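Local coordinates for protein tRNA(Ile2) 2-agmatinylcytidine synthetase TiaS (Archaeoglobus fulgidus, PDB 6AGG) that uses ATP to join agmatine to the wobble cytidine of an isoleucine tRNA, switching the codon it reads from AUG to AUA, at residues I161-P166 / C210-G215. Sequence-based numbering, arbitrary orientation.
Sequences IAYRYP and CPVLYG. With AG2 (agmatine), chain D.
Ala162 and Tyr214 meet in an antiparallel pairing broken by a beta bulge, where strand 212-218, in the TiaS FLD domain, forms one edge of an eight-stranded mixed sheet within this chain. The methyl of Ala162 is a small knob set over the centre of the Tyr214 ring in a CH-pi contact, CB 3.3 Å from the ring centroid. Tyr214 CG sits between the backbone N and the carbonyl carbon (chi1 60°), which folds the ring back over that methyl although its CB points away. A serine here would probably strip the cover from the Ala162 methyl and open a gap beside it. Around Ile161, Val212 CG2 closes a triangle with Ile161 CG2, at 3.7 Å, and the Tyr163 ring, at 3.5 Å from CE1. Ile161 CG2 also lies over one face of that ring, toward its rim; the Tyr163 hydroxyl reaches Thr19. The Arg164 side chain crosses that of Leu213 at about a right angle, CG against CB, before NH2 bonds Thr171 O. Across the bulge Ala162 uses both backbone polar atoms, N to Tyr214 O and O from Leu213 N, and Arg164 N bonds Pro211 O. Beyond it, Gly215 O accepts a hydrogen bond from agmatine NH1 at 2.9 Å.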
loop_
_atom_site.group_PDB
_atom_site.type_symbol
_atom_site.label_atom_id
_atom_site.label_comp_id
_atom_site.label_asym_id
_atom_site.label_seq_id
_atom_site.Cartn_x
_atom_site.Cartn_y
_atom_site.Cartn_z
ATOM N N ILE A 161 3.109 -14.035 9.283
ATOM C CA ILE A 161 2.056 -13.647 10.210
ATOM C C ILE A 161 2.157 -14.483 11.475
ATOM O O ILE A 161 2.000 -15.704 11.430
ATOM C CB ILE A 161 0.643 -13.870 9.629
ATOM C CG1 ILE A 161 0.505 -13.241 8.230
ATOM C CG2 ILE A 161 -0.407 -13.333 10.599
ATOM C CD1 ILE A 161 -0.019 -11.803 8.226
ATOM N N ALA A 162 2.429 -13.828 12.599
ATOM C CA ALA A 162 2.366 -14.498 13.885
ATOM C C ALA A 162 0.960 -14.341 14.500
ATOM O O ALA A 162 0.276 -13.338 14.278
ATOM C CB ALA A 162 3.433 -13.958 14.813
ATOM N N TYR A 163 0.522 -15.335 15.265
ATOM C CA TYR A 163 -0.826 -15.283 15.846
ATOM C C TYR A 163 -0.852 -15.452 17.372
ATOM O O TYR A 163 -0.056 -16.193 17.958
ATOM C CB TYR A 163 -1.747 -16.303 15.169
ATOM C CG TYR A 163 -2.008 -16.064 13.690
ATOM C CD1 TYR A 163 -2.921 -15.108 13.272
ATOM C CD2 TYR A 163 -1.371 -16.823 12.716
ATOM C CE1 TYR A 163 -3.185 -14.900 11.929
ATOM C CE2 TYR A 163 -1.629 -16.620 11.366
ATOM C CZ TYR A 163 -2.540 -15.655 10.974
ATOM O OH TYR A 163 -2.792 -15.432 9.626
ATOM N N ARG A 164 -1.763 -14.740 18.019
ATOM C CA ARG A 164 -1.921 -14.852 19.467
ATOM C C ARG A 164 -2.657 -16.130 19.868
ATOM O O ARG A 164 -3.359 -16.744 19.053
ATOM C CB ARG A 164 -2.656 -13.625 20.015
ATOM C CG ARG A 164 -2.004 -12.306 19.601
ATOM C CD ARG A 164 -2.026 -11.306 20.738
ATOM N NE ARG A 164 -3.228 -10.485 20.733
ATOM C CZ ARG A 164 -3.628 -9.750 21.762
ATOM N NH1 ARG A 164 -2.923 -9.752 22.883
ATOM N NH2 ARG A 164 -4.736 -9.023 21.668
ATOM N N TYR A 165 -2.464 -16.543 21.120
ATOM C CA TYR A 165 -3.343 -17.540 21.734
ATOM C C TYR A 165 -4.719 -16.916 21.975
ATOM O O TYR A 165 -4.811 -15.775 22.416
ATOM C CB TYR A 165 -2.758 -18.044 23.055
ATOM C CG TYR A 165 -1.576 -18.970 22.882
ATOM C CD1 TYR A 165 -1.761 -20.336 22.715
ATOM C CD2 TYR A 165 -0.271 -18.479 22.885
ATOM C CE1 TYR A 165 -0.683 -21.182 22.551
ATOM C CE2 TYR A 165 0.812 -19.322 22.730
ATOM C CZ TYR A 165 0.601 -20.666 22.552
ATOM O OH TYR A 165 1.673 -21.504 22.390
ATOM N N PRO A 166 -5.793 -17.662 21.680
ATOM C CA PRO A 166 -7.175 -17.195 21.880
ATOM C C PRO A 166 -7.494 -16.566 23.254
ATOM O O PRO A 166 -8.209 -15.558 23.265
ATOM C CB PRO A 166 -8.005 -18.459 21.646
ATOM C CG PRO A 166 -7.198 -19.234 20.654
ATOM C CD PRO A 166 -5.747 -18.969 21.000
ATOM N N CYS A 210 -7.970 -8.569 16.819
ATOM C CA CYS A 210 -7.933 -9.789 16.018
ATOM C C CYS A 210 -6.838 -10.729 16.515
ATOM O O CYS A 210 -6.114 -10.403 17.448
ATOM C CB CYS A 210 -7.730 -9.444 14.537
ATOM S SG CYS A 210 -6.208 -8.528 14.211
ATOM N N PRO A 211 -6.716 -11.906 15.892
ATOM C CA PRO A 211 -5.734 -12.895 16.347
ATOM C C PRO A 211 -4.282 -12.599 15.942
ATOM O O PRO A 211 -3.372 -13.286 16.412
ATOM C CB PRO A 211 -6.205 -14.196 15.672
ATOM C CG PRO A 211 -7.576 -13.913 15.145
ATOM C CD PRO A 211 -7.608 -12.455 14.859
ATOM N N VAL A 212 -4.052 -11.611 15.088
ATOM C CA VAL A 212 -2.690 -11.348 14.635
ATOM C C VAL A 212 -1.831 -10.665 15.701
ATOM O O VAL A 212 -2.205 -9.627 16.245
ATOM C CB VAL A 212 -2.667 -10.546 13.298
ATOM C CG1 VAL A 212 -1.242 -10.003 12.983
ATOM C CG2 VAL A 212 -3.230 -11.413 12.143
ATOM N N LEU A 213 -0.686 -11.273 16.005
ATOM C CA LEU A 213 0.299 -10.674 16.901
ATOM C C LEU A 213 1.147 -9.661 16.122
ATOM O O LEU A 213 1.106 -8.454 16.382
ATOM C CB LEU A 213 1.207 -11.753 17.487
ATOM C CG LEU A 213 1.778 -11.505 18.893
ATOM C CD1 LEU A 213 3.156 -12.141 19.030
ATOM C CD2 LEU A 213 1.823 -10.026 19.270
ATOM N N TYR A 214 1.929 -10.175 15.178
ATOM C CA TYR A 214 2.650 -9.345 14.233
ATOM C C TYR A 214 2.645 -10.002 12.862
ATOM O O TYR A 214 2.569 -11.228 12.744
ATOM C CB TYR A 214 4.090 -9.088 14.696
ATOM C CG TYR A 214 4.916 -10.343 14.861
ATOM C CD1 TYR A 214 5.208 -10.842 16.122
ATOM C CD2 TYR A 214 5.407 -11.028 13.756
ATOM C CE1 TYR A 214 5.962 -11.988 16.287
ATOM C CE2 TYR A 214 6.164 -12.184 13.911
ATOM C CZ TYR A 214 6.437 -12.656 15.183
ATOM O OH TYR A 214 7.192 -13.796 15.357
ATOM N N GLY A 215 2.702 -9.165 11.833
ATOM C CA GLY A 215 2.901 -9.605 10.464
ATOM C C GLY A 215 4.160 -8.946 9.939
ATOM O O GLY A 215 4.226 -7.719 9.810
HETATM N N AG2 D . -0.480 1.305 8.660
HETATM C CA AG2 D . 0.809 0.760 8.312
HETATM C CB AG2 D . 0.943 -0.726 8.295
HETATM C CG AG2 D . 2.173 -1.335 7.709
HETATM C CD AG2 D . 2.426 -2.783 7.976
HETATM N NE AG2 D . 3.766 -3.229 8.207
HETATM C CZ AG2 D . 4.031 -4.621 8.441
HETATM N NH1 AG2 D . 3.055 -5.494 8.451
HETATM N NH2 AG2 D . 5.256 -5.011 8.649
#